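Local coordinates for protein endo-beta-1,2-glucanase (Talaromyces funiculosus, PDB 6IMV) that hydrolyses internal beta-1,2-glucosidic bonds of beta-1,2-glucan and holds the disaccharide sophorose in this complex, at residues K82-V87 and N166-W171; T122-Y127 and K193-W198; A172-I177 and T197-T202. All coordinates share one frame; numbering follows the deposited sequence.

Interaction 1: K82-V87 and N166-W171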
loop_
_atom_site.group_PDB
_atom_site.type_symbol
_atom_site.label_atom_id
_atom_site.label_comp_id
_atom_site.label_asym_id
_atom_site.label_seq_id
_atom_site.Cartn_x
_atom_site.Cartn_y
_atom_site.Cartn_z
ATOM N N LYS A 82 -5.553 -4.198 1.178
ATOM C CA LYS A 82 -4.677 -5.359 0.904
ATOM C C LYS A 82 -5.018 -5.943 -0.475
ATOM O O LYS A 82 -4.142 -6.347 -1.227
ATOM C CB LYS A 82 -4.797 -6.430 1.995
ATOM C CG LYS A 82 -4.476 -5.943 3.404
ATOM C CD LYS A 82 -5.679 -5.441 4.176
ATOM C CE LYS A 82 -5.297 -4.598 5.375
ATOM N NZ LYS A 82 -4.543 -3.384 4.967
ATOM N N GLU A 83 -6.306 -5.963 -0.811
ATOM C CA GLU A 83 -6.762 -6.326 -2.153
ATOM C C GLU A 83 -6.020 -5.508 -3.218
ATOM O O GLU A 83 -5.633 -6.045 -4.232
ATOM C CB GLU A 83 -8.268 -6.112 -2.279
ATOM C CG GLU A 83 -9.089 -7.076 -1.450
ATOM C CD GLU A 83 -9.079 -8.510 -1.939
ATOM O OE1 GLU A 83 -9.612 -8.761 -3.044
ATOM O OE2 GLU A 83 -8.542 -9.376 -1.211
ATOM N N SER A 84 -5.822 -4.212 -2.962
ATOM C CA SER A 84 -5.170 -3.302 -3.906
ATOM C C SER A 84 -3.724 -3.747 -4.167
ATOM O O SER A 84 -3.273 -3.687 -5.312
ATOM C CB SER A 84 -5.269 -1.853 -3.449
ATOM O OG SER A 84 -4.261 -1.541 -2.510
ATOM N N LEU A 85 -3.032 -4.256 -3.135
ATOM C CA LEU A 85 -1.640 -4.695 -3.266
ATOM C C LEU A 85 -1.560 -5.982 -4.101
ATOM O O LEU A 85 -0.669 -6.123 -4.940
ATOM C CB LEU A 85 -1.010 -4.869 -1.884
ATOM C CG LEU A 85 -0.817 -3.574 -1.089
ATOM C CD1 LEU A 85 -0.364 -3.865 0.336
ATOM C CD2 LEU A 85 0.173 -2.642 -1.776
ATOM N N GLN A 86 -2.506 -6.894 -3.874
ATOM C CA GLN A 86 -2.593 -8.157 -4.581
ATOM C C GLN A 86 -2.939 -7.898 -6.056
ATOM O O GLN A 86 -2.313 -8.451 -6.960
ATOM C CB GLN A 86 -3.637 -9.035 -3.891
ATOM C CG GLN A 86 -3.835 -10.404 -4.520
ATOM C CD GLN A 86 -4.950 -11.167 -3.846
ATOM O OE1 GLN A 86 -5.797 -10.592 -3.169
ATOM N NE2 GLN A 86 -4.962 -12.474 -4.038
ATOM N N VAL A 87 -3.919 -7.023 -6.289
ATOM C CA VAL A 87 -4.392 -6.730 -7.640
ATOM C C VAL A 87 -3.281 -6.036 -8.441
ATOM O O VAL A 87 -3.061 -6.381 -9.609
ATOM C CB VAL A 87 -5.713 -5.936 -7.612
ATOM C CG1 VAL A 87 -6.046 -5.314 -8.964
ATOM C CG2 VAL A 87 -6.860 -6.818 -7.139
ATOM N N ASN A 166 -11.059 1.572 -0.373
ATOM C CA ASN A 166 -11.758 1.334 -1.629
ATOM C C ASN A 166 -11.114 2.161 -2.751
ATOM O O ASN A 166 -10.986 1.677 -3.882
ATOM C CB ASN A 166 -13.269 1.548 -1.473
ATOM C CG ASN A 166 -13.921 0.328 -0.846
ATOM O OD1 ASN A 166 -14.116 -0.681 -1.515
ATOM N ND2 ASN A 166 -14.194 0.384 0.453
ATOM N N GLY A 167 -10.683 3.384 -2.431
ATOM C CA GLY A 167 -9.960 4.217 -3.403
ATOM C C GLY A 167 -8.736 3.501 -3.949
ATOM O O GLY A 167 -8.472 3.510 -5.164
ATOM N N GLU A 168 -8.000 2.850 -3.044
ATOM C CA GLU A 168 -6.798 2.083 -3.394
ATOM C C GLU A 168 -7.162 0.921 -4.327
ATOM O O GLU A 168 -6.503 0.730 -5.347
ATOM C CB GLU A 168 -6.080 1.595 -2.136
ATOM C CG GLU A 168 -5.519 2.732 -1.298
ATOM C CD GLU A 168 -4.975 2.347 0.068
ATOM O OE1 GLU A 168 -5.364 1.290 0.583
ATOM O OE2 GLU A 168 -4.165 3.109 0.608
ATOM N N LEU A 169 -8.204 0.162 -3.982
ATOM C CA LEU A 169 -8.604 -1.001 -4.764
ATOM C C LEU A 169 -9.039 -0.590 -6.177
ATOM O O LEU A 169 -8.703 -1.263 -7.157
ATOM C CB LEU A 169 -9.732 -1.735 -4.035
ATOM C CG LEU A 169 -10.345 -2.930 -4.771
ATOM C CD1 LEU A 169 -9.290 -3.934 -5.205
ATOM C CD2 LEU A 169 -11.388 -3.601 -3.898
ATOM N N LEU A 170 -9.805 0.497 -6.285
ATOM C CA LEU A 170 -10.443 0.850 -7.548
ATOM C C LEU A 170 -9.399 1.186 -8.621
ATOM O O LEU A 170 -9.514 0.712 -9.762
ATOM C CB LEU A 170 -11.428 1.996 -7.316
ATOM C CG LEU A 170 -12.716 1.565 -6.625
ATOM C CD1 LEU A 170 -13.471 2.765 -6.077
ATOM C CD2 LEU A 170 -13.583 0.758 -7.581
ATOM N N TRP A 171 -8.368 1.956 -8.264
ATOM C CA TRP A 171 -7.319 2.307 -9.241
ATOM C C TRP A 171 -6.439 1.082 -9.527
ATOM O O TRP A 171 -5.881 0.971 -10.615
ATOM C CB TRP A 171 -6.516 3.536 -8.792
ATOM C CG TRP A 171 -7.322 4.797 -8.861
ATOM C CD1 TRP A 171 -7.853 5.485 -7.808
ATOM C CD2 TRP A 171 -7.734 5.505 -10.049
ATOM N NE1 TRP A 171 -8.553 6.569 -8.257
ATOM C CE2 TRP A 171 -8.496 6.611 -9.626
ATOM C CE3 TRP A 171 -7.532 5.315 -11.419
ATOM C CZ2 TRP A 171 -9.052 7.523 -10.518
ATOM C CZ3 TRP A 171 -8.090 6.206 -12.310
ATOM C CH2 TRP A 171 -8.829 7.303 -11.861
#
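The flat peptide group joining E168 to L169 carries S84 on one face: S84 CB stands over the carbonyl carbon, 3.4 Å from E168 O and 3.6 Å from L169 N. No ring takes part; the other flat groups, the carboxylates of E83 and E168, lie to the flanks and do not meet across the contact. With only a serine between the backbones, the CA atoms of S84 and L169 come within 4.2 Å, and the axes of the two segments within 7.8 Å at 18°. S84 OG, turned between the backbone N and the carbonyl carbon (chi1 83°), touches E168 CB at 3.6 Å while bonding to S81 O of its own helix. Two nearly parallel helices, 80-94 and 163-182, packed near the centre of the chain, are what is expected of inner helices in an (alpha/alpha)6 barrel. Beside the serine, L169 reaches across with CD1, which lies 3.8 Å from E83 CB and 4.2 Å from V87 CG2; these touches are van der Waals packing. Beyond CB, the E83 chain bends at chi2 and leads its carboxylate away, where OE1 accepts a bond from Y127 OH and pairs with K123 NZ, and OE2 meets S58 OG. The other flank faces the sugar site: K82 touches a bound beta-D-glucopyranose and forms a salt bridge with D434, and the E168 side chain, extended beyond CG, lies about 6 Å from bound glucose units.

Interaction 2: T122-Y127 and K193-W198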
loop_
_atom_site.group_PDB
_atom_site.type_symbol
_atom_site.label_atom_id
_atom_site.label_comp_id
_atom_site.label_asym_id
_atom_site.label_seq_id
_atom_site.Cartn_x
_atom_site.Cartn_y
_atom_site.Cartn_z
ATOM N N THR A 122 -11.557 -16.123 -9.888
ATOM C CA THR A 122 -12.128 -16.629 -8.635
ATOM C C THR A 122 -12.517 -15.453 -7.730
ATOM O O THR A 122 -13.604 -15.450 -7.158
ATOM C CB THR A 122 -11.154 -17.567 -7.911
ATOM O OG1 THR A 122 -10.759 -18.576 -8.836
ATOM C CG2 THR A 122 -11.747 -18.217 -6.684
ATOM N N LYS A 123 -11.620 -14.465 -7.619
ATOM C CA LYS A 123 -11.813 -13.299 -6.737
ATOM C C LYS A 123 -13.083 -12.547 -7.140
ATOM O O LYS A 123 -13.891 -12.229 -6.272
ATOM C CB LYS A 123 -10.606 -12.356 -6.785
ATOM C CG LYS A 123 -10.747 -11.067 -5.982
ATOM C CD LYS A 123 -9.621 -10.075 -6.218
ATOM C CE LYS A 123 -8.270 -10.545 -5.715
ATOM N NZ LYS A 123 -8.286 -10.862 -4.271
ATOM N N LEU A 124 -13.250 -12.279 -8.445
ATOM C CA LEU A 124 -14.399 -11.523 -8.937
ATOM C C LEU A 124 -15.699 -12.240 -8.550
ATOM O O LEU A 124 -16.655 -11.598 -8.126
ATOM C CB LEU A 124 -14.322 -11.351 -10.458
ATOM C CG LEU A 124 -15.478 -10.546 -11.065
ATOM C CD1 LEU A 124 -15.645 -9.194 -10.369
ATOM C CD2 LEU A 124 -15.279 -10.342 -12.550
ATOM N N GLN A 125 -15.725 -13.567 -8.724
ATOM C CA GLN A 125 -16.896 -14.376 -8.358
ATOM C C GLN A 125 -17.274 -14.083 -6.892
ATOM O O GLN A 125 -18.437 -13.847 -6.586
ATOM C CB GLN A 125 -16.635 -15.864 -8.608
ATOM C CG GLN A 125 -16.515 -16.213 -10.083
ATOM C CD GLN A 125 -16.243 -17.675 -10.336
ATOM O OE1 GLN A 125 -16.894 -18.556 -9.789
ATOM N NE2 GLN A 125 -15.277 -17.946 -11.196
ATOM N N THR A 126 -16.269 -14.055 -6.005
ATOM C CA THR A 126 -16.465 -13.816 -4.577
ATOM C C THR A 126 -16.990 -12.394 -4.323
ATOM O O THR A 126 -17.920 -12.210 -3.511
ATOM C CB THR A 126 -15.173 -14.075 -3.800
ATOM O OG1 THR A 126 -14.728 -15.396 -4.138
ATOM C CG2 THR A 126 -15.360 -13.928 -2.307
ATOM N N TYR A 127 -16.401 -11.398 -5.001
ATOM C CA TYR A 127 -16.852 -10.004 -4.930
ATOM C C TYR A 127 -18.348 -9.924 -5.262
ATOM O O TYR A 127 -19.089 -9.207 -4.600
ATOM C CB TYR A 127 -16.079 -9.108 -5.905
ATOM C CG TYR A 127 -14.741 -8.568 -5.451
ATOM C CD1 TYR A 127 -13.847 -9.326 -4.702
ATOM C CD2 TYR A 127 -14.329 -7.309 -5.857
ATOM C CE1 TYR A 127 -12.608 -8.821 -4.330
ATOM C CE2 TYR A 127 -13.095 -6.788 -5.496
ATOM C CZ TYR A 127 -12.229 -7.547 -4.732
ATOM O OH TYR A 127 -11.020 -7.020 -4.392
ATOM N N LYS A 193 -13.142 -7.387 -18.886
ATOM C CA LYS A 193 -14.441 -6.745 -19.134
ATOM C C LYS A 193 -15.404 -7.032 -17.976
ATOM O O LYS A 193 -16.213 -6.183 -17.632
ATOM C CB LYS A 193 -15.011 -7.181 -20.487
ATOM C CG LYS A 193 -14.370 -6.476 -21.674
ATOM C CD LYS A 193 -14.715 -7.103 -23.006
ATOM C CE LYS A 193 -14.122 -6.341 -24.173
ATOM N NZ LYS A 193 -14.746 -6.736 -25.458
ATOM N N LYS A 194 -15.295 -8.217 -17.366
ATOM C CA LYS A 194 -16.091 -8.547 -16.177
ATOM C C LYS A 194 -15.657 -7.663 -14.997
ATOM O O LYS A 194 -16.493 -7.179 -14.250
ATOM C CB LYS A 194 -15.955 -10.033 -15.843
ATOM C CG LYS A 194 -16.474 -10.992 -16.905
ATOM C CD LYS A 194 -16.118 -12.427 -16.599
ATOM C CE LYS A 194 -16.427 -13.365 -17.740
ATOM N NZ LYS A 194 -16.217 -14.768 -17.322
ATOM N N TRP A 195 -14.342 -7.439 -14.859
ATOM C CA TRP A 195 -13.810 -6.537 -13.841
ATOM C C TRP A 195 -14.241 -5.095 -14.131
ATOM O O TRP A 195 -14.533 -4.347 -13.184
ATOM C CB TRP A 195 -12.290 -6.671 -13.682
ATOM C CG TRP A 195 -11.920 -7.746 -12.705
ATOM C CD1 TRP A 195 -11.475 -9.001 -13.001
ATOM C CD2 TRP A 195 -12.047 -7.698 -11.273
ATOM N NE1 TRP A 195 -11.296 -9.728 -11.857
ATOM C CE2 TRP A 195 -11.633 -8.956 -10.778
ATOM C CE3 TRP A 195 -12.469 -6.726 -10.360
ATOM C CZ2 TRP A 195 -11.620 -9.257 -9.414
ATOM C CZ3 TRP A 195 -12.449 -7.022 -9.010
ATOM C CH2 TRP A 195 -12.029 -8.271 -8.546
ATOM N N GLN A 196 -14.308 -4.720 -15.415
ATOM C CA GLN A 196 -14.749 -3.378 -15.816
ATOM C C GLN A 196 -16.197 -3.162 -15.332
ATOM O O GLN A 196 -16.531 -2.099 -14.802
ATOM C CB GLN A 196 -14.578 -3.177 -17.330
ATOM C CG GLN A 196 -15.017 -1.802 -17.839
ATOM C CD GLN A 196 -13.989 -0.706 -17.660
ATOM O OE1 GLN A 196 -12.826 -0.831 -18.059
ATOM N NE2 GLN A 196 -14.418 0.412 -17.084
ATOM N N THR A 197 -17.038 -4.192 -15.482
ATOM C CA THR A 197 -18.436 -4.153 -15.024
ATOM C C THR A 197 -18.493 -3.914 -13.509
ATOM O O THR A 197 -19.289 -3.088 -13.040
ATOM C CB THR A 197 -19.173 -5.430 -15.435
ATOM O OG1 THR A 197 -19.117 -5.440 -16.859
ATOM C CG2 THR A 197 -20.614 -5.481 -14.973
ATOM N N TRP A 198 -17.681 -4.658 -12.744
ATOM C CA TRP A 198 -17.635 -4.487 -11.291
ATOM C C TRP A 198 -17.225 -3.042 -10.967
ATOM O O TRP A 198 -17.877 -2.355 -10.198
ATOM C CB TRP A 198 -16.698 -5.513 -10.619
ATOM C CG TRP A 198 -16.534 -5.251 -9.154
ATOM C CD1 TRP A 198 -17.347 -5.682 -8.145
ATOM C CD2 TRP A 198 -15.538 -4.417 -8.535
ATOM N NE1 TRP A 198 -16.932 -5.164 -6.949
ATOM C CE2 TRP A 198 -15.819 -4.397 -7.155
ATOM C CE3 TRP A 198 -14.442 -3.680 -9.011
ATOM C CZ2 TRP A 198 -15.036 -3.683 -6.248
ATOM C CZ3 TRP A 198 -13.668 -2.978 -8.112
ATOM C CH2 TRP A 198 -13.970 -2.976 -6.752
HETATM O O HOH W 1 -18.777 -6.260 -4.879
#
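Y127, W195 and W198 meet as an aromatic cluster built of two T-shaped (edge-to-face) contacts. In the first, W195 presents the CH2 and CZ3 edge of its six-membered ring to the Y127 face, toward the rim, with ring centroids 5.0 Å apart and planes at 79°. In the second, Y127 is itself the edge: its CD2 lies 3.5 Å from CE2 of W198, over the indole face, the planes turned by 65°. Y127 thus offers a face to one tryptophan and an edge to the other. A CH-pi contact adds L124, whose CD1 sits above the centre of the W195 six-membered ring, 3.8 Å from its centroid. The aliphatic contacts lie around this core. CG of L124, anti to the backbone N, heads the leucine across, and CD2 presses on K194 CB at 3.4 Å, tighter than usual for two carbons. On the other side of L124, the K123 chain crosses W195 at about a right angle, with CD 3.8 Å from W195 CH2, before its amino group goes on to G56 O, E83 and Q86. The polar contact runs through one water in the plane of the W198 indole: it accepts from W198 NE1 at 3.0 Å and donates to Y127 O. W195 NE1 bonds to M120 O, which helps fix the turn of the indole. An alanine in place of W195 would probably open a gap between L124 CD1 and the Y127 face and leave M120 O without its indole partner. Helices 112-133 and 186-210 run roughly parallel here, farther from the chain's centre than interaction 1, as expected of neighbouring outer helices of an (alpha/alpha)6 barrel.

Interaction 3: A172-I177 and T197-T202. With NAG (2-acetamido-2-deoxy-beta-D-glucopyranose), chain F.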
loop_
_atom_site.group_PDB
_atom_site.type_symbol
_atom_site.label_atom_id
_atom_site.label_comp_id
_atom_site.label_asym_id
_atom_site.label_seq_id
_atom_site.Cartn_x
_atom_site.Cartn_y
_atom_site.Cartn_z
ATOM N N ALA A 172 -6.331 0.150 -8.571
ATOM C CA ALA A 172 -5.583 -1.088 -8.816
ATOM C C ALA A 172 -6.315 -1.929 -9.877
ATOM O O ALA A 172 -5.698 -2.460 -10.800
ATOM C CB ALA A 172 -5.372 -1.853 -7.534
ATOM N N VAL A 173 -7.640 -2.023 -9.744
ATOM C CA VAL A 173 -8.485 -2.761 -10.690
ATOM C C VAL A 173 -8.437 -2.080 -12.064
ATOM O O VAL A 173 -8.389 -2.752 -13.085
ATOM C CB VAL A 173 -9.922 -2.927 -10.159
ATOM C CG1 VAL A 173 -10.886 -3.397 -11.244
ATOM C CG2 VAL A 173 -9.963 -3.877 -8.971
ATOM N N TYR A 174 -8.456 -0.745 -12.065
ATOM C CA TYR A 174 -8.329 0.086 -13.271
ATOM C C TYR A 174 -7.048 -0.309 -14.025
ATOM O O TYR A 174 -7.089 -0.583 -15.238
ATOM C CB TYR A 174 -8.362 1.556 -12.841
ATOM C CG TYR A 174 -8.533 2.601 -13.914
ATOM C CD1 TYR A 174 -9.792 3.075 -14.255
ATOM C CD2 TYR A 174 -7.435 3.206 -14.506
ATOM C CE1 TYR A 174 -9.958 4.088 -15.187
ATOM C CE2 TYR A 174 -7.583 4.221 -15.442
ATOM C CZ TYR A 174 -8.850 4.659 -15.790
ATOM O OH TYR A 174 -8.998 5.662 -16.708
ATOM N N ALA A 175 -5.929 -0.394 -13.295
ATOM C CA ALA A 175 -4.629 -0.846 -13.845
ATOM C C ALA A 175 -4.723 -2.273 -14.400
ATOM O O ALA A 175 -4.245 -2.547 -15.511
ATOM C CB ALA A 175 -3.557 -0.770 -12.792
ATOM N N PHE A 176 -5.296 -3.181 -13.603
ATOM C CA PHE A 176 -5.355 -4.591 -13.958
ATOM C C PHE A 176 -6.107 -4.766 -15.279
ATOM O O PHE A 176 -5.697 -5.559 -16.129
ATOM C CB PHE A 176 -6.026 -5.427 -12.867
ATOM C CG PHE A 176 -6.217 -6.861 -13.273
ATOM C CD1 PHE A 176 -5.187 -7.776 -13.134
ATOM C CD2 PHE A 176 -7.408 -7.284 -13.845
ATOM C CE1 PHE A 176 -5.353 -9.092 -13.539
ATOM C CE2 PHE A 176 -7.573 -8.599 -14.249
ATOM C CZ PHE A 176 -6.550 -9.503 -14.086
ATOM N N ILE A 177 -7.224 -4.049 -15.409
ATOM C CA ILE A 177 -8.058 -4.095 -16.608
ATOM C C ILE A 177 -7.206 -3.715 -17.819
ATOM O O ILE A 177 -7.236 -4.422 -18.829
ATOM C CB ILE A 177 -9.294 -3.190 -16.463
ATOM C CG1 ILE A 177 -10.323 -3.816 -15.522
ATOM C CG2 ILE A 177 -9.902 -2.843 -17.817
ATOM C CD1 ILE A 177 -11.291 -2.811 -14.942
ATOM N N THR A 197 -17.038 -4.192 -15.482
ATOM C CA THR A 197 -18.436 -4.153 -15.024
ATOM C C THR A 197 -18.493 -3.914 -13.509
ATOM O O THR A 197 -19.289 -3.088 -13.040
ATOM C CB THR A 197 -19.173 -5.430 -15.435
ATOM O OG1 THR A 197 -19.117 -5.440 -16.859
ATOM C CG2 THR A 197 -20.614 -5.481 -14.973
ATOM N N TRP A 198 -17.681 -4.658 -12.744
ATOM C CA TRP A 198 -17.635 -4.487 -11.291
ATOM C C TRP A 198 -17.225 -3.042 -10.967
ATOM O O TRP A 198 -17.877 -2.355 -10.198
ATOM C CB TRP A 198 -16.698 -5.513 -10.619
ATOM C CG TRP A 198 -16.534 -5.251 -9.154
ATOM C CD1 TRP A 198 -17.347 -5.682 -8.145
ATOM C CD2 TRP A 198 -15.538 -4.417 -8.535
ATOM N NE1 TRP A 198 -16.932 -5.164 -6.949
ATOM C CE2 TRP A 198 -15.819 -4.397 -7.155
ATOM C CE3 TRP A 198 -14.442 -3.680 -9.011
ATOM C CZ2 TRP A 198 -15.036 -3.683 -6.248
ATOM C CZ3 TRP A 198 -13.668 -2.978 -8.112
ATOM C CH2 TRP A 198 -13.970 -2.976 -6.752
ATOM N N MET A 199 -16.130 -2.593 -11.586
ATOM C CA MET A 199 -15.541 -1.290 -11.318
ATOM C C MET A 199 -16.532 -0.182 -11.685
ATOM O O MET A 199 -16.672 0.812 -10.952
ATOM C CB MET A 199 -14.260 -1.120 -12.136
ATOM C CG MET A 199 -13.449 0.079 -11.757
ATOM S SD MET A 199 -11.923 0.178 -12.717
ATOM C CE MET A 199 -12.573 0.580 -14.338
ATOM N N ASP A 200 -17.223 -0.358 -12.815
ATOM C CA ASP A 200 -18.157 0.646 -13.330
ATOM C C ASP A 200 -19.350 0.796 -12.379
ATOM O O ASP A 200 -19.896 1.893 -12.240
ATOM C CB ASP A 200 -18.633 0.324 -14.754
ATOM C CG ASP A 200 -17.595 0.594 -15.831
ATOM O OD1 ASP A 200 -16.616 1.300 -15.539
ATOM O OD2 ASP A 200 -17.771 0.088 -16.958
ATOM N N TYR A 201 -19.750 -0.293 -11.718
ATOM C CA TYR A 201 -20.901 -0.237 -10.821
ATOM C C TYR A 201 -20.619 0.722 -9.651
ATOM O O TYR A 201 -21.517 1.477 -9.228
ATOM C CB TYR A 201 -21.296 -1.638 -10.353
ATOM C CG TYR A 201 -22.430 -1.625 -9.363
ATOM C CD1 TYR A 201 -23.695 -1.197 -9.734
ATOM C CD2 TYR A 201 -22.227 -1.991 -8.043
ATOM C CE1 TYR A 201 -24.741 -1.156 -8.826
ATOM C CE2 TYR A 201 -23.263 -1.972 -7.125
ATOM C CZ TYR A 201 -24.521 -1.547 -7.519
ATOM O OH TYR A 201 -25.521 -1.513 -6.598
ATOM N N THR A 202 -19.383 0.717 -9.133
ATOM C CA THR A 202 -19.015 1.608 -8.013
ATOM C C THR A 202 -19.165 3.088 -8.403
ATOM O O THR A 202 -19.400 3.930 -7.543
ATOM C CB THR A 202 -17.585 1.372 -7.504
ATOM O OG1 THR A 202 -16.643 1.791 -8.499
ATOM C CG2 THR A 202 -17.345 -0.064 -7.099
HETATM C C1 NAG F . -24.611 -5.581 -7.189
HETATM C C2 NAG F . -24.577 -5.699 -8.696
HETATM C C3 NAG F . -25.642 -4.794 -9.297
HETATM C C4 NAG F . -27.011 -5.088 -8.702
HETATM C C5 NAG F . -26.892 -5.011 -7.194
HETATM C C6 NAG F . -28.202 -5.282 -6.458
HETATM C C7 NAG F . -22.523 -6.015 -9.985
HETATM C C8 NAG F . -21.199 -5.400 -10.326
HETATM N N2 NAG F . -23.268 -5.316 -9.156
HETATM O O3 NAG F . -25.646 -4.976 -10.701
HETATM O O4 NAG F . -27.970 -4.121 -9.154
HETATM O O5 NAG F . -25.915 -5.963 -6.791
HETATM O O6 NAG F . -28.281 -6.696 -6.242
HETATM O O7 NAG F . -22.871 -7.069 -10.467
#
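M199 reaches Y174 and I177 by a chain that is anti at its first two torsions, carrying SD straight out from helix 186-210, and then bends at chi3 (70°) to turn CE in between those two residues. There CE lies 3.7 Å from I177 CD1 and equally 3.7 Å from Y174 CD1, the M199 side chain crossing both of theirs obliquely. The sulfur rests on the backbone of the opposite helix, 3.6 Å from Y174 CA. It also makes a Met-aromatic contact at the edge of the Y174 ring, 5.2 Å from the centroid and 80° off the ring normal. Several other groups hold that ring: its OH bonds to E458, K454 makes a cation-pi contact with it, and W171 meets it edge-to-face. V173 completes the apolar seam. One methyl, CG1, lies beside the M199 sulfur, whereas CG2 comes to 3.9 Å from W198 CZ3, the side chains crossing at about a right angle. One turn on, T202 OG1 donates to M199 O at 2.6 Å, tying its hydroxyl back onto the helix that bears the methionine. The other side of helix 186-210 meets the sugar. The face of the Y201 ring lies under the N-acetylglucosamine, with CD2 3.7 Å from N2, and the acetyl methyl C8 packs 3.8 Å from W198 CA; the glycan, probably linked to N131, is thus laid against the helix without forming a substrate site. The two segments run roughly antiparallel, at 145°, on helices that follow each other closely in the chain: a helical hairpin, two consecutive helices packed together, as is common in (alpha/alpha)6-barrel glycoside hydrolases.

In the fold
Along the chain, helix 80-94 comes first, and interaction 1 closes a long excursion by bringing helix 163-182 beside it. Helix 112-133 lies within that excursion but finds its partner beyond it, on helix 186-210, so interactions 1 and 2 cross. Interaction 3 opens after interaction 1 has closed, again from helix 163-182, and ends on the same part of helix 186-210 as interaction 2, sharing T197 and W198. Between them the three contacts join four helices, two nearer the centre of the chain and two farther out. Polar bonds from E83 to Y127 and from Q86 to K123 tie helix 80-94 to helix 112-133, completing the circuit.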